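Local coordinates for acyl-[acyl-carrier-protein]--UDP-N-acetylglucosamine O-acyltransferase (Acinetobacter baumannii, PDB 4E6U) that catalyses transfer of an acyl chain from acyl carrier protein to UDP-N-acetylglucosamine, a step in the lipopolysaccharide-synthesis pathway, at residues 85-90 / 110-115; 98-103 / 123-128; 129-134 / 147-152. All blocks are in the same frame, centred on the assembly; numbering follows the deposited sequence.

Interaction 1. Residues 85-90 / 110-115; sequences WLEIGN and LTKIGS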
loop_
_atom_site.group_PDB
_atom_site.type_symbol
_atom_site.label_atom_id
_atom_site.label_comp_id
_atom_site.label_asym_id
_atom_site.label_seq_id
_atom_site.Cartn_x
_atom_site.Cartn_y
_atom_site.Cartn_z
ATOM N N TRP A 85 22.192 -12.626 0.140
ATOM C CA TRP A 85 21.481 -13.327 1.204
ATOM C C TRP A 85 20.469 -12.463 1.937
ATOM O O TRP A 85 20.534 -11.223 1.919
ATOM C CB TRP A 85 22.509 -13.856 2.219
ATOM C CG TRP A 85 23.353 -14.942 1.646
ATOM C CD1 TRP A 85 24.471 -14.797 0.857
ATOM C CD2 TRP A 85 23.138 -16.346 1.793
ATOM N NE1 TRP A 85 24.958 -16.035 0.511
ATOM C CE2 TRP A 85 24.168 -17.001 1.078
ATOM C CE3 TRP A 85 22.186 -17.116 2.478
ATOM C CZ2 TRP A 85 24.260 -18.402 1.009
ATOM C CZ3 TRP A 85 22.280 -18.517 2.406
ATOM C CH2 TRP A 85 23.312 -19.132 1.676
ATOM N N LEU A 86 19.554 -13.158 2.594
ATOM C CA LEU A 86 18.682 -12.615 3.618
ATOM C C LEU A 86 18.870 -13.423 4.892
ATOM O O LEU A 86 18.897 -14.653 4.840
ATOM C CB LEU A 86 17.197 -12.660 3.189
ATOM C CG LEU A 86 16.136 -12.370 4.269
ATOM C CD1 LEU A 86 16.236 -10.933 4.748
ATOM C CD2 LEU A 86 14.738 -12.624 3.707
ATOM N N GLU A 87 18.972 -12.731 6.020
ATOM C CA GLU A 87 18.949 -13.369 7.330
ATOM C C GLU A 87 17.805 -12.836 8.171
ATOM O O GLU A 87 17.575 -11.621 8.216
ATOM C CB GLU A 87 20.292 -13.129 8.049
ATOM C CG GLU A 87 21.426 -13.963 7.493
ATOM C CD GLU A 87 22.782 -13.622 8.079
ATOM O OE1 GLU A 87 22.881 -12.689 8.911
ATOM O OE2 GLU A 87 23.750 -14.292 7.662
ATOM N N ILE A 88 17.093 -13.738 8.835
ATOM C CA ILE A 88 16.022 -13.411 9.747
ATOM C C ILE A 88 16.349 -14.108 11.066
ATOM O O ILE A 88 16.708 -15.291 11.050
ATOM C CB ILE A 88 14.677 -13.931 9.179
ATOM C CG1 ILE A 88 14.277 -13.120 7.944
ATOM C CG2 ILE A 88 13.576 -13.895 10.223
ATOM C CD1 ILE A 88 13.174 -13.784 7.112
ATOM N N GLY A 89 16.216 -13.390 12.178
ATOM C CA GLY A 89 16.510 -13.957 13.509
ATOM C C GLY A 89 15.375 -14.802 14.045
ATOM O O GLY A 89 14.829 -15.662 13.327
ATOM N N ASN A 90 15.030 -14.589 15.308
ATOM C CA ASN A 90 14.107 -15.461 16.014
ATOM C C ASN A 90 12.845 -14.739 16.420
ATOM O O ASN A 90 12.860 -13.533 16.647
ATOM C CB ASN A 90 14.775 -15.973 17.294
ATOM C CG ASN A 90 16.130 -16.551 17.041
ATOM O OD1 ASN A 90 16.323 -17.372 16.159
ATOM N ND2 ASN A 90 17.107 -16.114 17.845
ATOM N N LEU A 110 23.840 -8.634 1.920
ATOM C CA LEU A 110 23.043 -9.158 3.035
ATOM C C LEU A 110 21.964 -8.191 3.485
ATOM O O LEU A 110 22.222 -7.035 3.818
ATOM C CB LEU A 110 23.952 -9.505 4.226
ATOM C CG LEU A 110 23.264 -10.015 5.495
ATOM C CD1 LEU A 110 22.637 -11.370 5.256
ATOM C CD2 LEU A 110 24.279 -10.077 6.650
ATOM N N THR A 111 20.731 -8.671 3.475
ATOM C CA THR A 111 19.651 -8.024 4.188
ATOM C C THR A 111 19.482 -8.777 5.481
ATOM O O THR A 111 19.505 -10.016 5.464
ATOM C CB THR A 111 18.367 -8.138 3.374
ATOM O OG1 THR A 111 18.593 -7.597 2.066
ATOM C CG2 THR A 111 17.212 -7.418 4.056
ATOM N N LYS A 112 19.342 -8.062 6.600
ATOM C CA LYS A 112 19.316 -8.704 7.916
ATOM C C LYS A 112 18.217 -8.138 8.775
ATOM O O LYS A 112 18.091 -6.916 8.893
ATOM C CB LYS A 112 20.674 -8.569 8.618
ATOM C CG LYS A 112 20.742 -9.260 9.963
ATOM C CD LYS A 112 22.182 -9.373 10.434
ATOM C CE LYS A 112 22.274 -10.143 11.745
ATOM N NZ LYS A 112 21.974 -11.606 11.586
ATOM N N ILE A 113 17.390 -9.012 9.335
ATOM C CA ILE A 113 16.393 -8.635 10.328
ATOM C C ILE A 113 16.693 -9.427 11.601
ATOM O O ILE A 113 17.052 -10.614 11.518
ATOM C CB ILE A 113 14.903 -8.820 9.799
ATOM C CG1 ILE A 113 14.156 -9.985 10.430
ATOM C CG2 ILE A 113 14.813 -8.703 8.260
ATOM C CD1 ILE A 113 12.634 -9.914 10.217
ATOM N N GLY A 114 16.519 -8.785 12.750
ATOM C CA GLY A 114 16.793 -9.420 14.024
ATOM C C GLY A 114 15.657 -10.270 14.537
ATOM O O GLY A 114 15.124 -11.120 13.795
ATOM N N SER A 115 15.293 -10.049 15.794
ATOM C CA SER A 115 14.362 -10.908 16.517
ATOM C C SER A 115 13.217 -10.140 17.155
ATOM O O SER A 115 13.351 -8.942 17.443
ATOM C CB SER A 115 15.111 -11.692 17.609
ATOM O OG SER A 115 16.115 -12.507 17.033
#

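Interaction 2. Residues 98-103 / 123-128; sequences CSLHRG and THIAHD. With EDO (1,2-ethanediol), chain F.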
loop_
_atom_site.group_PDB
_atom_site.type_symbol
_atom_site.label_atom_id
_atom_site.label_comp_id
_atom_site.label_asym_id
_atom_site.label_seq_id
_atom_site.Cartn_x
_atom_site.Cartn_y
_atom_site.Cartn_z
ATOM N N CYS A 98 3.836 -9.567 2.938
ATOM C CA CYS A 98 5.153 -8.936 3.097
ATOM C C CYS A 98 6.087 -9.329 1.983
ATOM O O CYS A 98 5.904 -10.365 1.315
ATOM C CB CYS A 98 5.793 -9.312 4.435
ATOM S SG CYS A 98 4.968 -8.558 5.860
ATOM N N SER A 99 7.098 -8.496 1.759
ATOM C CA SER A 99 8.145 -8.820 0.790
ATOM C C SER A 99 9.472 -8.428 1.409
ATOM O O SER A 99 9.641 -7.283 1.847
ATOM C CB SER A 99 7.914 -8.145 -0.568
ATOM O OG SER A 99 7.668 -6.758 -0.420
ATOM N N LEU A 100 10.366 -9.403 1.515
ATOM C CA LEU A 100 11.683 -9.210 2.120
ATOM C C LEU A 100 12.704 -9.619 1.084
ATOM O O LEU A 100 12.714 -10.762 0.623
ATOM C CB LEU A 100 11.850 -10.040 3.401
ATOM C CG LEU A 100 11.113 -9.499 4.619
ATOM C CD1 LEU A 100 9.689 -10.041 4.645
ATOM C CD2 LEU A 100 11.873 -9.868 5.897
ATOM N N HIS A 101 13.568 -8.688 0.695
ATOM C CA HIS A 101 14.485 -8.939 -0.412
ATOM C C HIS A 101 15.934 -9.084 0.009
ATOM O O HIS A 101 16.350 -8.496 0.991
ATOM C CB HIS A 101 14.350 -7.859 -1.479
ATOM C CG HIS A 101 13.061 -7.934 -2.221
ATOM N ND1 HIS A 101 12.623 -6.931 -3.057
ATOM C CD2 HIS A 101 12.096 -8.887 -2.222
ATOM C CE1 HIS A 101 11.453 -7.281 -3.569
ATOM N NE2 HIS A 101 11.116 -8.468 -3.088
ATOM N N ARG A 102 16.659 -9.889 -0.758
ATOM C CA ARG A 102 18.066 -10.176 -0.494
ATOM C C ARG A 102 18.933 -8.971 -0.837
ATOM O O ARG A 102 18.472 -8.003 -1.450
ATOM C CB ARG A 102 18.486 -11.428 -1.256
ATOM C CG ARG A 102 17.604 -12.641 -0.896
ATOM C CD ARG A 102 18.216 -13.965 -1.307
ATOM N NE ARG A 102 18.620 -14.038 -2.717
ATOM C CZ ARG A 102 17.945 -14.668 -3.682
ATOM N NH1 ARG A 102 16.785 -15.267 -3.444
ATOM N NH2 ARG A 102 18.441 -14.713 -4.915
ATOM N N GLY A 103 20.196 -9.027 -0.408
ATOM C CA GLY A 103 21.088 -7.865 -0.554
ATOM C C GLY A 103 21.716 -7.676 -1.920
ATOM O O GLY A 103 21.377 -8.347 -2.885
ATOM N N THR A 123 4.348 -5.335 4.678
ATOM C CA THR A 123 5.634 -4.672 5.002
ATOM C C THR A 123 6.647 -5.074 3.945
ATOM O O THR A 123 6.806 -6.261 3.641
ATOM C CB THR A 123 6.172 -5.074 6.389
ATOM O OG1 THR A 123 5.225 -4.693 7.387
ATOM C CG2 THR A 123 7.504 -4.358 6.683
ATOM N N HIS A 124 7.333 -4.090 3.377
ATOM C CA HIS A 124 8.427 -4.324 2.456
ATOM C C HIS A 124 9.739 -3.972 3.096
ATOM O O HIS A 124 9.914 -2.841 3.566
ATOM C CB HIS A 124 8.272 -3.489 1.194
ATOM C CG HIS A 124 9.439 -3.610 0.260
ATOM N ND1 HIS A 124 9.636 -4.724 -0.520
ATOM C CD2 HIS A 124 10.466 -2.765 -0.022
ATOM C CE1 HIS A 124 10.731 -4.563 -1.248
ATOM N NE2 HIS A 124 11.252 -3.379 -0.968
ATOM N N ILE A 125 10.649 -4.931 3.117
ATOM C CA ILE A 125 12.033 -4.688 3.532
ATOM C C ILE A 125 12.929 -4.874 2.319
ATOM O O ILE A 125 13.117 -5.987 1.827
ATOM C CB ILE A 125 12.478 -5.636 4.675
ATOM C CG1 ILE A 125 11.523 -5.574 5.873
ATOM C CG2 ILE A 125 13.946 -5.371 5.077
ATOM C CD1 ILE A 125 11.410 -4.235 6.557
ATOM N N ALA A 126 13.477 -3.772 1.813
ATOM C CA ALA A 126 14.303 -3.784 0.623
ATOM C C ALA A 126 15.688 -4.363 0.849
ATOM O O ALA A 126 16.140 -4.534 1.975
ATOM C CB ALA A 126 14.449 -2.355 0.093
ATOM N N HIS A 127 16.353 -4.642 -0.268
ATOM C CA HIS A 127 17.754 -5.047 -0.242
ATOM C C HIS A 127 18.611 -4.236 0.716
ATOM O O HIS A 127 18.515 -3.004 0.778
ATOM C CB HIS A 127 18.346 -4.963 -1.653
ATOM C CG HIS A 127 18.301 -3.594 -2.262
ATOM N ND1 HIS A 127 19.339 -2.689 -2.130
ATOM C CD2 HIS A 127 17.363 -2.991 -3.027
ATOM C CE1 HIS A 127 19.024 -1.577 -2.779
ATOM N NE2 HIS A 127 17.828 -1.728 -3.326
ATOM N N ASP A 128 19.464 -4.952 1.447
ATOM C CA ASP A 128 20.545 -4.362 2.254
ATOM C C ASP A 128 20.081 -3.649 3.504
ATOM O O ASP A 128 20.886 -3.037 4.214
ATOM C CB ASP A 128 21.434 -3.431 1.411
ATOM C CG ASP A 128 21.957 -4.106 0.167
ATOM O OD1 ASP A 128 22.622 -5.153 0.313
ATOM O OD2 ASP A 128 21.662 -3.637 -0.961
HETATM C C1 EDO F . 15.297 -0.773 -5.476
HETATM O O1 EDO F . 16.533 -0.140 -5.110
HETATM C C2 EDO F . 14.109 -0.037 -4.858
HETATM O O2 EDO F . 14.179 -0.134 -3.425
HETATM O O HOH W 1 5.352 -6.168 0.542
HETATM O O HOH W 2 14.559 -4.840 -3.142
#

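Interaction 3. Residues 129-134 / 147-152; sequences CIVGDH and VHIGDH. With EDO (1,2-ethanediol), chain L.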
loop_
_atom_site.group_PDB
_atom_site.type_symbol
_atom_site.label_atom_id
_atom_site.label_comp_id
_atom_site.label_asym_id
_atom_site.label_seq_id
_atom_site.Cartn_x
_atom_site.Cartn_y
_atom_site.Cartn_z
ATOM N N CYS A 129 18.799 -3.739 3.821
ATOM C CA CYS A 129 18.366 -3.203 5.096
ATOM C C CYS A 129 18.962 -3.998 6.240
ATOM O O CYS A 129 19.256 -5.205 6.100
ATOM C CB CYS A 129 16.840 -3.227 5.222
ATOM S SG CYS A 129 16.026 -2.002 4.203
ATOM N N ILE A 130 19.139 -3.321 7.366
ATOM C CA ILE A 130 19.517 -3.968 8.613
ATOM C C ILE A 130 18.504 -3.516 9.634
ATOM O O ILE A 130 18.349 -2.324 9.868
ATOM C CB ILE A 130 20.960 -3.613 9.074
ATOM C CG1 ILE A 130 21.975 -4.014 8.006
ATOM C CG2 ILE A 130 21.260 -4.281 10.435
ATOM C CD1 ILE A 130 23.421 -3.598 8.344
ATOM N N VAL A 131 17.769 -4.459 10.200
ATOM C CA VAL A 131 16.722 -4.174 11.150
ATOM C C VAL A 131 17.055 -4.916 12.420
ATOM O O VAL A 131 17.406 -6.091 12.354
ATOM C CB VAL A 131 15.348 -4.702 10.625
ATOM C CG1 VAL A 131 14.241 -4.611 11.675
ATOM C CG2 VAL A 131 14.933 -3.993 9.320
ATOM N N GLY A 132 16.930 -4.242 13.555
ATOM C CA GLY A 132 17.251 -4.828 14.856
ATOM C C GLY A 132 16.123 -5.661 15.438
ATOM O O GLY A 132 15.499 -6.473 14.727
ATOM N N ASP A 133 15.852 -5.466 16.726
ATOM C CA ASP A 133 14.932 -6.309 17.481
ATOM C C ASP A 133 13.756 -5.516 18.007
ATOM O O ASP A 133 13.868 -4.302 18.234
ATOM C CB ASP A 133 15.644 -6.885 18.714
ATOM C CG ASP A 133 16.837 -7.732 18.368
ATOM O OD1 ASP A 133 16.959 -8.264 17.246
ATOM O OD2 ASP A 133 17.706 -7.887 19.271
ATOM N N HIS A 134 12.627 -6.189 18.251
ATOM C CA HIS A 134 11.474 -5.604 18.950
ATOM C C HIS A 134 10.835 -4.424 18.229
ATOM O O HIS A 134 10.248 -3.534 18.862
ATOM C CB HIS A 134 11.817 -5.214 20.417
ATOM C CG HIS A 134 12.262 -6.369 21.261
ATOM N ND1 HIS A 134 11.382 -7.291 21.788
ATOM C CD2 HIS A 134 13.495 -6.742 21.679
ATOM C CE1 HIS A 134 12.059 -8.191 22.482
ATOM N NE2 HIS A 134 13.340 -7.879 22.432
ATOM N N VAL A 147 18.428 0.794 4.325
ATOM C CA VAL A 147 17.952 1.451 5.533
ATOM C C VAL A 147 18.361 0.668 6.773
ATOM O O VAL A 147 18.287 -0.577 6.797
ATOM C CB VAL A 147 16.393 1.646 5.492
ATOM C CG1 VAL A 147 15.825 2.070 6.844
ATOM C CG2 VAL A 147 16.024 2.661 4.432
ATOM N N HIS A 148 18.802 1.372 7.811
ATOM C CA HIS A 148 19.143 0.728 9.069
ATOM C C HIS A 148 18.150 1.150 10.137
ATOM O O HIS A 148 17.980 2.344 10.391
ATOM C CB HIS A 148 20.589 1.063 9.491
ATOM C CG HIS A 148 21.637 0.565 8.539
ATOM N ND1 HIS A 148 22.981 0.840 8.704
ATOM C CD2 HIS A 148 21.549 -0.188 7.414
ATOM C CE1 HIS A 148 23.667 0.293 7.716
ATOM N NE2 HIS A 148 22.823 -0.342 6.921
ATOM N N ILE A 149 17.480 0.168 10.737
ATOM C CA ILE A 149 16.504 0.365 11.805
ATOM C C ILE A 149 17.066 -0.288 13.066
ATOM O O ILE A 149 17.557 -1.427 13.030
ATOM C CB ILE A 149 15.124 -0.253 11.444
ATOM C CG1 ILE A 149 14.699 0.063 9.993
ATOM C CG2 ILE A 149 14.078 0.114 12.490
ATOM C CD1 ILE A 149 13.835 1.306 9.818
ATOM N N GLY A 150 16.988 0.440 14.178
ATOM C CA GLY A 150 17.493 -0.044 15.461
ATOM C C GLY A 150 16.528 -0.994 16.144
ATOM O O GLY A 150 16.007 -1.913 15.498
ATOM N N ASP A 151 16.313 -0.795 17.438
ATOM C CA ASP A 151 15.447 -1.640 18.259
ATOM C C ASP A 151 14.287 -0.848 18.814
ATOM O O ASP A 151 14.400 0.371 19.042
ATOM C CB ASP A 151 16.213 -2.209 19.466
ATOM C CG ASP A 151 17.493 -2.925 19.080
ATOM O OD1 ASP A 151 17.561 -3.625 18.065
ATOM O OD2 ASP A 151 18.497 -2.783 19.825
ATOM N N HIS A 152 13.167 -1.515 19.067
ATOM C CA HIS A 152 12.028 -0.874 19.736
ATOM C C HIS A 152 11.474 0.326 18.980
ATOM O O HIS A 152 10.970 1.276 19.578
ATOM C CB HIS A 152 12.410 -0.493 21.176
ATOM C CG HIS A 152 12.684 -1.673 22.039
ATOM N ND1 HIS A 152 11.678 -2.452 22.566
ATOM C CD2 HIS A 152 13.848 -2.224 22.454
ATOM C CE1 HIS A 152 12.212 -3.430 23.278
ATOM N NE2 HIS A 152 13.525 -3.319 23.216
HETATM C C1 EDO L . 21.464 -0.465 13.320
HETATM O O1 EDO L . 20.610 0.405 14.079
HETATM C C2 EDO L . 20.657 -1.615 12.720
HETATM O O2 EDO L . 20.003 -2.362 13.759
#

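Interaction 1. Residues 85-90 / 110-115
Glu87 and Leu110 cross at about a right angle on one face of a parallel strand pair, and together they account for the largest share of the surface buried here. CD1 of Leu110 is the touching branch: it lies 3.6 Å from CD of Glu87 and also packs against CG of Glu87 and CB of Trp85. In Leu110, chi1 178° sets CG anti to the backbone N, and chi2 67° then turns CD1 toward Glu87, whose chain runs extended beyond CG. In the conformer described, one of two for each residue, OE1 of Glu87 forms a salt bridge with NZ of Lys112 at 3.0 Å, approached on the anti side and 28° out of the carboxylate plane. The other oxygen, OE2, is taken by Arg57 on strand 56-58, so the carboxylate is held between two cations.

The other face is largely apolar. Ile113, in the conformer described, lies side by side with Ile88 and points the same way, its CG1 4.0 Å from CG2 of Ile88; CD1 of Leu86 meets CG2 of Thr111 at 3.7 Å. The backbones are joined by regular bonds, among them Ile113 N to Glu87 O at 2.8 Å. Past the strands the ladder continues through a side chain, Asn90 N donating almost straight to OG of Ser115 at 2.9 Å. Equivalent residues thus stack, with Leu86, Ile88 and Ile113 turned inward, and Glu87 and Lys112 outward beside Trp85 and Leu110, as in successive coils of the left-handed parallel beta-helix built from hexapeptide repeats.

Interaction 2. Residues 98-103 / 123-128
Ser99 and His124 are brought together by their first torsions: OG of Ser99 sits between the backbone N and the carbonyl carbon (chi1 50°), and the His124 ring leaves with CG anti to its backbone N (chi1 175°). The hydroxyl then meets ND1 at the ring edge, near the ring plane, in a 2.8 Å hydrogen bond whose direction the heavy atoms leave open. OG also holds water 1 at 2.6 Å. Next to ND1, CE1 of the same imidazole is the atom nearest His101, in a T-shaped pair that turns the edge of His124 toward the face of the His101 ring, the planes 83° apart and the centroids 5.0 Å from each other. CE1 of His124 lies 3.5 Å from ND1 of His101, and ND1 itself is hydrogen-bonded to water 2 at 2.9 Å.

NE2 of His101 bonds to Glu96 of the second subunit, which helps to fix the rotation of that ring; Asn139 of the same subunit packs on His124. The pair of imidazoles therefore lies at a subunit interface.

Further along, ND1 of His127 donates to OD2 of Asp128 at 2.8 Å, almost in the ring plane, and OD2 is also bonded to Thr104. The second ring nitrogen, NE2, binds O1 of an ethanediol at 2.7 Å, probably from the crystallisation liquor.

On the opposite face of the sheet Leu100 and Ile125 lie side by side, CG of Leu100 4.1 Å from CB of Ile125 in the conformer described. They point into the core of the beta-helix, where Leu119 of strand 118-119 touches both, Leu86 and Ile113 touch Leu100, and Thr111 of strand 110-113 packs on Ile125.

Interaction 3. Residues 129-134 / 147-152
His134 and His152 occupy equivalent places in successive coils of the left-handed parallel beta-helix, and their rings lie side by side, pointing the same way. The planes are only 5° apart, but the rings are slid so far, with centroids 4.8 Å from each other, that they barely overlap. What covers the His152 ring instead is CB of His134, 3.6 Å from its centroid and offset toward the rim near CE1, a CH-pi contact. Both histidines carry CG anti to the carbonyl carbon, which places it alike in the two, and the file of rings goes on in either direction, to His116 beyond His134 and to Tyr170 beyond His152.

A second CH-pi contact lies at the start of the segments. The extended side chain of Ile130 runs alongside His148 and sets CD1 over one face of the imidazole, 3.6 Å from NE2 and displaced toward the rim. On the inward face CG2 of Val131 packs against CG1 of Ile149 in the conformer described. Before the strands, SG of Cys129 rests near CB of Val147.

Between these pairs the turns are joined through a carboxylate. Asp133 and Asp151 also point the same way, and OD1 of Asp151 accepts the backbone N-H of Asp133 at 2.8 Å. The carboxylate one coil earlier repeats the role, OD1 of Asp133 receiving the N-H of Ser115. OD2 of Asp133 lies 4.4 Å from OD1 of Asp151, and these N-H bonds may offset part of the repulsion. Nearby, Ile149 O serves two donors: Gly132 N lies above its carbonyl plane, 37° out of it, while the hydroxyl O2 of an ethanediol reaches it at 2.7 Å.

How the interactions relate
The three contacts belong to one left-handed beta-helix; the segments of interactions 1 and 2 alternate along the chain and interaction 3 follows. Interactions 1 and 3 share a parallel sheet, where strands 110-113 and 130-131 are neighbours: Lys112 O receives Val131 N at 2.8 Å. Interaction 2 lies on another sheet, its centre about 10 Å from that of interaction 1 and about 13 Å from that of interaction 3. Thr111 OG1 ties it to interaction 1, lying 2.6 Å from His101 O and 2.9 Å from Asp128 N. Of the three, only interaction 2 reaches another subunit. Its His127, paired with Asp128 and bound to ethanediol, probably corresponds to the catalytic histidine of LpxA enzymes.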